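Local coordinates for glutaredoxin related protein (Sulfolobus solfataricus, PDB 4MNN) that is a glutaredoxin-family thiol redox protein with a thioredoxin fold that probably acts as an atypical protein disulfide oxidoreductase, at residues 12-17 and 81-86; 31-36 and 69-74; 27-32 and 63-68. One frame throughout, in Å; residues are numbered along the deposited sequence. Where two conformers were deposited one is given.

Interaction 1 of 3, residues 12-17 and 81-86; sequences NAIKKG and ISNNVV
Ile-14 is the first residue of 12-17 to reach the helix end at 81-86, where its CB lies 3.7 Å from Ser-82 OG. With CG1 lodged between the backbone N and the carbonyl carbon (chi1 71°), the branched carbon itself faces the serine while CG2 stays beside the backbone N, 4.4 Å from Asn-83 OD1. A beta-branched aliphatic suits this buried place: its shaft meets Ser-82 and its side chain also packs on Val-37.

The carbonyl of Ile-14 carries the polar side of the contact. Its O accepts the backbone bond from Gly-17 N at 2.9 Å, closing the short 3-10 turn 14-16. Water 1 also donates to Ile-14 O at 2.9 Å and is bonded to Ser-82 OG, while water 2 spans the same pair with a weaker link to the carbonyl. No direct hydrogen bond joins the segments; the two waters bridge them and give both polar atoms hydrogen-bond partners.

Gly-17 then ends the turn, its CA 3.7 Å from Ser-82 OG. The glycine lets the main chain come this close, because a beta carbon would point straight at the hydroxyl. Since Ser-82 was modelled in two conformers, the details at OG hold for one of them. In that one, the torsion anti to the backbone N (chi1 -173°) sets OG beside Ile-14 CB and Gly-17 CA. A small hydroxyl is apt here, being able to touch hydrocarbon and water alike, and Ser-82 also packs on Ile-19 of strand 19-24.

The turn thus leans on the C-terminal end of helix 71-83, which closes with a Schellman motif: Asn-84 has a positive phi of 58°, Val-85 N bonds back to Arg-80 O, and Asn-84 N makes a weak bond to Ile-81 O.

Interaction 2 of 3, residues 31-36 and 69-74; sequences HEFKNY and NELWPF
Phe-33 holds its CG beside the backbone N and anti to the carbonyl carbon (chi1 -78°), whereas Phe-74 places its CG anti to the backbone N (chi1 175°). Each torsion sends a ring out from its helix, and the two bridge backbones whose nearest alpha carbons, those of Phe-33 and Phe-74, are 12.2 Å apart. A phenyl ring on each side is long and flat enough to meet the other between backbones this widely spaced.

The rings meet through their CE2 atoms, with Phe-33 CE2 3.6 Å from Phe-74 CE2. Phe-33 CZ is the next closest, 4.0 Å from Phe-74 CE2, and it lies in the plane of the Phe-74 ring, at its edge. The two ring planes are steeply inclined to each other, so the pair is not a parallel stack.

Leu-71, about one helical turn before Phe-74, adds a second point of contact. Its CD1 methyl comes up to the rim of the Phe-33 ring near the ring plane, 4.5 Å from CZ, a looser touch. The bond from Phe-74 N to Glu-70 O (3.1 Å) belongs to the helical turn that carries both residues. Around them, Phe-33 also meets Ile-7 and Leu-11 of helix 4-11, and Phe-74 touches Tyr-60 of strand 57-63.

All three touching residues are buried, and no hydrogen bond crosses between the segments. The contact is therefore held by dispersion and by exclusion of water, with a fit that probably depends mainly on the shape and tilt of the two rings.

Interaction 3 of 3, residues 27-32 and 63-68; sequences DSLFHE and YGIPIA
Ile-65 O accepts a bond of 2.8 Å from Ile-67 N, and this short link closes an inverse gamma turn with Pro-66 at its centre. Proline suits that place, since its ring already restricts phi to values near the -74° used here. The turn, which the chain enters through Gly-64, brings the branches of Ile-65 and Ile-67 up to one side chain, that of Leu-29.

Leu-29 CD2 carries the meeting: it lies 3.8 Å from Ile-65 CG2 and 4.0 Å from Ile-67 CG2. With its CG anti to the backbone N (chi1 170°), the leucine runs out from helix 27-33 toward the turn, sliding past Ile-65, which heads the opposite way. The same methyl sits over one face of the Phe-30 ring, offset toward its rim.

Phe-30 makes its own contact by an edge, its CZ 4.4 Å from Pro-66 CD. Two bulky residues adjacent in sequence thus fill different parts of the turn surface, the leucine meeting the two isoleucines and the phenylalanine meeting the proline between them.

The turn lies between strand 57-63 and helix 71-83. Tyr-3 covers Leu-29 and Ile-67, while Phe-30 and Pro-66 pack together against Val-50 of strand 49-54 and Phe-74 of helix 71-83.

All three interactions belong to the N-terminal thioredoxin-like part of the chain. Interactions 2 and 3 are neighbours, their centres about 7 Å apart; they share His-31 and Glu-32 of helix 27-33 and meet where Phe-74 packs on Pro-66 and Phe-30. The centre of interaction 1 is about 13 Å from that of interaction 2 and about 19 Å from that of interaction 3. It reuses helix 71-83 at its far end, and Asn-12 touches Tyr-36. Along the chain 12-17 and 81-86 enclose both others. Helix 71-83 is thus fastened at its start to helix 27-33, which follows Cys-24 of a disulfide, and at its end to the loop after helix 4-11.

Interaction 1 of 3, residues 12-17 and 81-86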
loop_
_atom_site.group_PDB
_atom_site.type_symbol
_atom_site.label_atom_id
_atom_site.label_comp_id
_atom_site.label_asym_id
_atom_site.label_seq_id
_atom_site.Cartn_x
_atom_site.Cartn_y
_atom_site.Cartn_z
ATOM N N ASN A 12 -11.725 -1.292 14.212
ATOM C CA ASN A 12 -12.035 -1.502 15.614
ATOM C C ASN A 12 -11.785 -2.932 16.091
ATOM O O ASN A 12 -11.336 -3.113 17.205
ATOM C CB ASN A 12 -13.479 -1.081 15.934
ATOM C CG ASN A 12 -13.745 -1.033 17.432
ATOM O OD1 ASN A 12 -12.887 -0.594 18.214
ATOM N ND2 ASN A 12 -14.933 -1.468 17.842
ATOM N N ALA A 13 -12.046 -3.934 15.266
ATOM C CA ALA A 13 -11.836 -5.321 15.697
ATOM C C ALA A 13 -10.344 -5.662 15.786
ATOM O O ALA A 13 -9.859 -6.179 16.816
ATOM C CB ALA A 13 -12.526 -6.280 14.735
ATOM N N ILE A 14 -9.618 -5.348 14.713
ATOM C CA ILE A 14 -8.200 -5.662 14.660
ATOM C C ILE A 14 -7.389 -4.924 15.701
ATOM O O ILE A 14 -6.161 -4.967 15.674
ATOM C CB ILE A 14 -7.604 -5.387 13.260
ATOM C CG1 ILE A 14 -7.532 -3.889 13.005
ATOM C CG2 ILE A 14 -8.445 -6.091 12.187
ATOM C CD1 ILE A 14 -6.703 -3.529 11.816
ATOM N N LYS A 15 -8.071 -4.257 16.628
ATOM C CA LYS A 15 -7.402 -3.511 17.682
ATOM C C LYS A 15 -6.488 -4.417 18.498
ATOM O O LYS A 15 -5.493 -3.959 19.082
ATOM C CB LYS A 15 -8.440 -2.837 18.617
ATOM C CG LYS A 15 -9.164 -3.780 19.607
ATOM C CD LYS A 15 -10.501 -4.330 19.082
ATOM C CE LYS A 15 -11.342 -5.044 20.146
ATOM N NZ LYS A 15 -12.707 -5.380 19.582
ATOM N N LYS A 16 -6.819 -5.709 18.537
ATOM C CA LYS A 16 -6.040 -6.680 19.316
ATOM C C LYS A 16 -4.723 -7.070 18.672
ATOM O O LYS A 16 -3.852 -7.630 19.334
ATOM C CB LYS A 16 -6.878 -7.937 19.564
ATOM C CG LYS A 16 -6.080 -9.152 19.989
ATOM C CD LYS A 16 -6.990 -10.346 20.210
ATOM C CE LYS A 16 -6.200 -11.621 20.451
ATOM N NZ LYS A 16 -7.117 -12.731 20.822
ATOM N N GLY A 17 -4.576 -6.772 17.386
ATOM C CA GLY A 17 -3.346 -7.119 16.675
ATOM C C GLY A 17 -2.177 -6.174 16.962
ATOM O O GLY A 17 -2.198 -5.461 17.963
ATOM N N ILE A 81 -3.513 -8.196 6.912
ATOM C CA ILE A 81 -2.199 -8.329 7.510
ATOM C C ILE A 81 -2.322 -8.603 9.032
ATOM O O ILE A 81 -1.628 -9.476 9.568
ATOM C CB ILE A 81 -1.361 -7.048 7.247
ATOM C CG1 ILE A 81 -0.971 -6.992 5.772
ATOM C CG2 ILE A 81 -0.079 -7.033 8.090
ATOM C CD1 ILE A 81 -0.542 -5.586 5.323
ATOM N N SER A 82 -3.217 -7.890 9.706
ATOM C CA SER A 82 -3.360 -8.067 11.146
ATOM C C SER A 82 -3.883 -9.457 11.534
ATOM O O SER A 82 -3.546 -9.970 12.603
ATOM C CB SER A 82 -4.280 -6.991 11.718
ATOM O OG SER A 82 -4.290 -7.055 13.132
ATOM N N ASN A 83 -4.699 -10.049 10.667
ATOM C CA ASN A 83 -5.274 -11.384 10.904
ATOM C C ASN A 83 -4.454 -12.475 10.217
ATOM O O ASN A 83 -4.704 -13.676 10.398
ATOM C CB ASN A 83 -6.703 -11.448 10.379
ATOM C CG ASN A 83 -7.677 -10.689 11.252
ATOM O OD1 ASN A 83 -8.706 -10.229 10.783
ATOM N ND2 ASN A 83 -7.362 -10.566 12.527
ATOM N N ASN A 84 -3.458 -12.060 9.446
ATOM C CA ASN A 84 -2.599 -13.001 8.726
ATOM C C ASN A 84 -3.413 -13.888 7.796
ATOM O O ASN A 84 -3.236 -15.122 7.747
ATOM C CB ASN A 84 -1.785 -13.861 9.694
ATOM C CG ASN A 84 -0.751 -14.715 8.973
ATOM O OD1 ASN A 84 -0.285 -14.344 7.892
ATOM N ND2 ASN A 84 -0.378 -15.851 9.566
ATOM N N VAL A 85 -4.326 -13.262 7.065
ATOM C CA VAL A 85 -5.127 -13.980 6.096
ATOM C C VAL A 85 -4.920 -13.423 4.684
ATOM O O VAL A 85 -4.748 -12.228 4.496
ATOM C CB VAL A 85 -6.623 -13.912 6.423
ATOM C CG1 VAL A 85 -7.171 -12.521 6.184
ATOM C CG2 VAL A 85 -7.370 -14.911 5.558
ATOM N N VAL A 86 -4.914 -14.308 3.696
ATOM C CA VAL A 86 -4.780 -13.893 2.307
ATOM C C VAL A 86 -5.942 -14.538 1.543
ATOM O O VAL A 86 -6.358 -15.658 1.856
ATOM C CB VAL A 86 -3.402 -14.340 1.760
ATOM C CG1 VAL A 86 -3.484 -14.650 0.276
ATOM C CG2 VAL A 86 -2.360 -13.212 2.022
HETATM O O HOH W 1 -3.512 -4.450 14.558
HETATM O O HOH W 2 -5.833 -8.407 15.449
#

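Interaction 2 of 3, residues 31-36 and 69-74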
loop_
_atom_site.group_PDB
_atom_site.type_symbol
_atom_site.label_atom_id
_atom_site.label_comp_id
_atom_site.label_asym_id
_atom_site.label_seq_id
_atom_site.Cartn_x
_atom_site.Cartn_y
_atom_site.Cartn_z
ATOM N N HIS A 31 -4.804 10.579 12.364
ATOM C CA HIS A 31 -5.084 10.860 13.784
ATOM C C HIS A 31 -6.268 9.945 14.206
ATOM O O HIS A 31 -6.290 9.399 15.308
ATOM C CB HIS A 31 -5.453 12.343 13.946
ATOM C CG HIS A 31 -5.755 12.762 15.357
ATOM N ND1 HIS A 31 -6.991 12.604 15.928
ATOM C CD2 HIS A 31 -4.972 13.344 16.304
ATOM C CE1 HIS A 31 -6.971 13.060 17.170
ATOM N NE2 HIS A 31 -5.754 13.513 17.421
ATOM N N GLU A 32 -7.234 9.764 13.312
ATOM C CA GLU A 32 -8.389 8.896 13.597
ATOM C C GLU A 32 -7.976 7.413 13.701
ATOM O O GLU A 32 -8.531 6.656 14.510
ATOM C CB GLU A 32 -9.444 9.045 12.480
ATOM C CG GLU A 32 -10.809 8.393 12.759
ATOM C CD GLU A 32 -11.504 8.992 13.979
ATOM O OE1 GLU A 32 -11.076 10.068 14.438
ATOM O OE2 GLU A 32 -12.484 8.392 14.478
ATOM N N PHE A 33 -7.004 6.994 12.892
ATOM C CA PHE A 33 -6.533 5.591 12.922
ATOM C C PHE A 33 -5.936 5.252 14.283
ATOM O O PHE A 33 -5.963 4.114 14.736
ATOM C CB PHE A 33 -5.442 5.368 11.857
ATOM C CG PHE A 33 -5.959 5.226 10.457
ATOM C CD1 PHE A 33 -6.609 6.276 9.811
ATOM C CD2 PHE A 33 -5.782 4.033 9.773
ATOM C CE1 PHE A 33 -7.062 6.151 8.512
ATOM C CE2 PHE A 33 -6.248 3.897 8.438
ATOM C CZ PHE A 33 -6.887 4.957 7.816
ATOM N N LYS A 34 -5.352 6.255 14.916
ATOM C CA LYS A 34 -4.714 6.089 16.200
ATOM C C LYS A 34 -5.683 5.546 17.255
ATOM O O LYS A 34 -5.272 4.937 18.245
ATOM C CB LYS A 34 -4.130 7.447 16.626
ATOM C CG LYS A 34 -2.751 7.383 17.203
ATOM C CD LYS A 34 -2.239 8.773 17.496
ATOM C CE LYS A 34 -1.100 8.728 18.504
ATOM N NZ LYS A 34 0.005 7.866 18.004
ATOM N N ASN A 35 -6.983 5.725 17.018
ATOM C CA ASN A 35 -7.970 5.250 17.973
ATOM C C ASN A 35 -7.993 3.741 17.930
ATOM O O ASN A 35 -8.423 3.105 18.884
ATOM C CB ASN A 35 -9.385 5.794 17.658
ATOM C CG ASN A 35 -9.437 7.310 17.572
ATOM O OD1 ASN A 35 -8.821 8.025 18.368
ATOM N ND2 ASN A 35 -10.187 7.815 16.605
ATOM N N TYR A 36 -7.481 3.152 16.843
ATOM C CA TYR A 36 -7.503 1.700 16.672
ATOM C C TYR A 36 -6.201 0.951 16.509
ATOM O O TYR A 36 -6.138 -0.227 16.846
ATOM C CB TYR A 36 -8.401 1.307 15.472
ATOM C CG TYR A 36 -9.710 2.040 15.468
ATOM C CD1 TYR A 36 -9.893 3.168 14.687
ATOM C CD2 TYR A 36 -10.715 1.691 16.364
ATOM C CE1 TYR A 36 -11.031 3.941 14.804
ATOM C CE2 TYR A 36 -11.858 2.453 16.492
ATOM C CZ TYR A 36 -12.014 3.577 15.722
ATOM O OH TYR A 36 -13.136 4.365 15.884
ATOM N N ASN A 69 -10.642 6.238 -4.064
ATOM C CA ASN A 69 -10.833 4.791 -4.235
ATOM C C ASN A 69 -9.695 3.873 -3.739
ATOM O O ASN A 69 -9.799 2.632 -3.805
ATOM C CB ASN A 69 -11.280 4.461 -5.691
ATOM C CG ASN A 69 -10.150 4.503 -6.717
ATOM O OD1 ASN A 69 -10.371 4.243 -7.916
ATOM N ND2 ASN A 69 -8.958 4.835 -6.275
ATOM N N GLU A 70 -8.626 4.473 -3.214
ATOM C CA GLU A 70 -7.513 3.680 -2.667
ATOM C C GLU A 70 -7.709 3.428 -1.168
ATOM O O GLU A 70 -7.019 2.605 -0.548
ATOM C CB GLU A 70 -6.169 4.400 -2.900
ATOM C CG GLU A 70 -5.762 4.444 -4.381
ATOM C CD GLU A 70 -5.513 3.046 -4.990
ATOM O OE1 GLU A 70 -5.187 2.093 -4.252
ATOM O OE2 GLU A 70 -5.607 2.893 -6.241
ATOM N N LEU A 71 -8.671 4.110 -0.558
ATOM C CA LEU A 71 -8.857 3.896 0.873
ATOM C C LEU A 71 -9.394 2.494 1.209
ATOM O O LEU A 71 -8.955 1.875 2.179
ATOM C CB LEU A 71 -9.813 4.955 1.466
ATOM C CG LEU A 71 -10.068 4.776 2.978
ATOM C CD1 LEU A 71 -8.766 4.996 3.756
ATOM C CD2 LEU A 71 -11.119 5.788 3.452
ATOM N N TRP A 72 -10.352 2.007 0.428
ATOM C CA TRP A 72 -10.945 0.717 0.714
ATOM C C TRP A 72 -9.899 -0.399 0.679
ATOM O O TRP A 72 -9.827 -1.218 1.619
ATOM C CB TRP A 72 -12.104 0.480 -0.261
ATOM C CG TRP A 72 -12.725 -0.882 -0.183
ATOM C CD1 TRP A 72 -13.146 -1.544 0.945
ATOM C CD2 TRP A 72 -12.994 -1.751 -1.285
ATOM N NE1 TRP A 72 -13.659 -2.781 0.603
ATOM C CE2 TRP A 72 -13.579 -2.932 -0.760
ATOM C CE3 TRP A 72 -12.803 -1.648 -2.674
ATOM C CZ2 TRP A 72 -13.964 -4.005 -1.569
ATOM C CZ3 TRP A 72 -13.190 -2.722 -3.481
ATOM C CH2 TRP A 72 -13.767 -3.881 -2.919
ATOM N N PRO A 73 -9.090 -0.470 -0.400
ATOM C CA PRO A 73 -8.056 -1.508 -0.490
ATOM C C PRO A 73 -7.052 -1.350 0.656
ATOM O O PRO A 73 -6.580 -2.322 1.213
ATOM C CB PRO A 73 -7.383 -1.244 -1.830
ATOM C CG PRO A 73 -8.403 -0.548 -2.614
ATOM C CD PRO A 73 -9.212 0.278 -1.663
ATOM N N PHE A 74 -6.744 -0.108 1.012
ATOM C CA PHE A 74 -5.770 0.149 2.077
ATOM C C PHE A 74 -6.279 -0.404 3.424
ATOM O O PHE A 74 -5.566 -1.135 4.117
ATOM C CB PHE A 74 -5.501 1.666 2.157
ATOM C CG PHE A 74 -4.603 2.064 3.303
ATOM C CD1 PHE A 74 -3.238 1.771 3.273
ATOM C CD2 PHE A 74 -5.123 2.727 4.404
ATOM C CE1 PHE A 74 -2.396 2.146 4.345
ATOM C CE2 PHE A 74 -4.283 3.102 5.485
ATOM C CZ PHE A 74 -2.923 2.801 5.440
#

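Interaction 3 of 3, residues 27-32 and 63-68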
loop_
_atom_site.group_PDB
_atom_site.type_symbol
_atom_site.label_atom_id
_atom_site.label_comp_id
_atom_site.label_asym_id
_atom_site.label_seq_id
_atom_site.Cartn_x
_atom_site.Cartn_y
_atom_site.Cartn_z
ATOM N N ASP A 27 -1.518 13.791 8.584
ATOM C CA ASP A 27 -1.935 13.805 9.993
ATOM C C ASP A 27 -3.429 13.811 10.242
ATOM O O ASP A 27 -3.904 13.065 11.082
ATOM C CB ASP A 27 -1.367 15.027 10.763
ATOM C CG ASP A 27 0.155 15.049 10.848
ATOM O OD1 ASP A 27 0.815 14.130 10.313
ATOM O OD2 ASP A 27 0.697 16.012 11.467
ATOM N N SER A 28 -4.174 14.659 9.532
ATOM C CA SER A 28 -5.594 14.765 9.841
ATOM C C SER A 28 -6.371 13.510 9.534
ATOM O O SER A 28 -7.447 13.295 10.095
ATOM C CB SER A 28 -6.205 15.995 9.148
ATOM O OG SER A 28 -6.044 15.901 7.758
ATOM N N LEU A 29 -5.830 12.662 8.662
ATOM C CA LEU A 29 -6.492 11.404 8.344
ATOM C C LEU A 29 -6.105 10.340 9.379
ATOM O O LEU A 29 -6.968 9.695 10.018
ATOM C CB LEU A 29 -6.098 10.906 6.943
ATOM C CG LEU A 29 -6.571 9.462 6.629
ATOM C CD1 LEU A 29 -8.103 9.433 6.417
ATOM C CD2 LEU A 29 -5.871 8.970 5.331
ATOM N N PHE A 30 -4.802 10.173 9.563
ATOM C CA PHE A 30 -4.313 9.144 10.457
ATOM C C PHE A 30 -4.521 9.346 11.951
ATOM O O PHE A 30 -4.433 8.386 12.723
ATOM C CB PHE A 30 -2.855 8.898 10.109
ATOM C CG PHE A 30 -2.693 8.194 8.809
ATOM C CD1 PHE A 30 -2.123 8.832 7.717
ATOM C CD2 PHE A 30 -3.205 6.888 8.655
ATOM C CE1 PHE A 30 -2.063 8.187 6.441
ATOM C CE2 PHE A 30 -3.150 6.255 7.415
ATOM C CZ PHE A 30 -2.588 6.895 6.314
ATOM N N HIS A 31 -4.804 10.579 12.364
ATOM C CA HIS A 31 -5.084 10.860 13.784
ATOM C C HIS A 31 -6.268 9.945 14.206
ATOM O O HIS A 31 -6.290 9.399 15.308
ATOM C CB HIS A 31 -5.453 12.343 13.946
ATOM C CG HIS A 31 -5.755 12.762 15.357
ATOM N ND1 HIS A 31 -6.991 12.604 15.928
ATOM C CD2 HIS A 31 -4.972 13.344 16.304
ATOM C CE1 HIS A 31 -6.971 13.060 17.170
ATOM N NE2 HIS A 31 -5.754 13.513 17.421
ATOM N N GLU A 32 -7.234 9.764 13.312
ATOM C CA GLU A 32 -8.389 8.896 13.597
ATOM C C GLU A 32 -7.976 7.413 13.701
ATOM O O GLU A 32 -8.531 6.656 14.510
ATOM C CB GLU A 32 -9.444 9.045 12.480
ATOM C CG GLU A 32 -10.809 8.393 12.759
ATOM C CD GLU A 32 -11.504 8.992 13.979
ATOM O OE1 GLU A 32 -11.076 10.068 14.438
ATOM O OE2 GLU A 32 -12.484 8.392 14.478
ATOM N N TYR A 63 3.443 5.881 -1.265
ATOM C CA TYR A 63 3.896 7.248 -1.441
ATOM C C TYR A 63 2.743 8.098 -1.979
ATOM O O TYR A 63 2.429 8.069 -3.168
ATOM C CB TYR A 63 5.098 7.261 -2.383
ATOM C CG TYR A 63 6.291 6.530 -1.774
ATOM C CD1 TYR A 63 6.598 5.207 -2.139
ATOM C CD2 TYR A 63 7.147 7.191 -0.871
ATOM C CE1 TYR A 63 7.714 4.571 -1.636
ATOM C CE2 TYR A 63 8.284 6.563 -0.359
ATOM C CZ TYR A 63 8.561 5.257 -0.745
ATOM O OH TYR A 63 9.679 4.623 -0.233
ATOM N N GLY A 64 2.133 8.846 -1.050
ATOM C CA GLY A 64 0.985 9.694 -1.307
ATOM C C GLY A 64 0.081 9.434 -0.123
ATOM O O GLY A 64 0.574 8.985 0.929
ATOM N N ILE A 65 -1.220 9.670 -0.272
ATOM C CA ILE A 65 -2.157 9.393 0.831
ATOM C C ILE A 65 -3.231 8.512 0.211
ATOM O O ILE A 65 -3.869 8.876 -0.773
ATOM C CB ILE A 65 -2.777 10.700 1.413
ATOM C CG1 ILE A 65 -1.646 11.598 1.948
ATOM C CG2 ILE A 65 -3.789 10.350 2.507
ATOM C CD1 ILE A 65 -2.134 12.960 2.461
ATOM N N PRO A 66 -3.449 7.319 0.782
ATOM C CA PRO A 66 -4.450 6.434 0.192
ATOM C C PRO A 66 -5.918 6.772 0.402
ATOM O O PRO A 66 -6.631 6.020 1.058
ATOM C CB PRO A 66 -4.077 5.074 0.776
ATOM C CG PRO A 66 -3.624 5.422 2.146
ATOM C CD PRO A 66 -2.783 6.689 1.938
ATOM N N ILE A 67 -6.375 7.885 -0.166
ATOM C CA ILE A 67 -7.785 8.257 -0.032
ATOM C C ILE A 67 -8.557 7.968 -1.321
ATOM O O ILE A 67 -8.046 7.261 -2.191
ATOM C CB ILE A 67 -7.953 9.743 0.386
ATOM C CG1 ILE A 67 -6.890 10.614 -0.286
ATOM C CG2 ILE A 67 -7.810 9.858 1.932
ATOM C CD1 ILE A 67 -6.901 10.593 -1.788
ATOM N N ALA A 68 -9.775 8.506 -1.441
ATOM C CA ALA A 68 -10.617 8.246 -2.623
ATOM C C ALA A 68 -10.750 6.738 -2.834
ATOM O O ALA A 68 -10.935 6.005 -1.854
ATOM C CB ALA A 68 -10.053 8.930 -3.883
#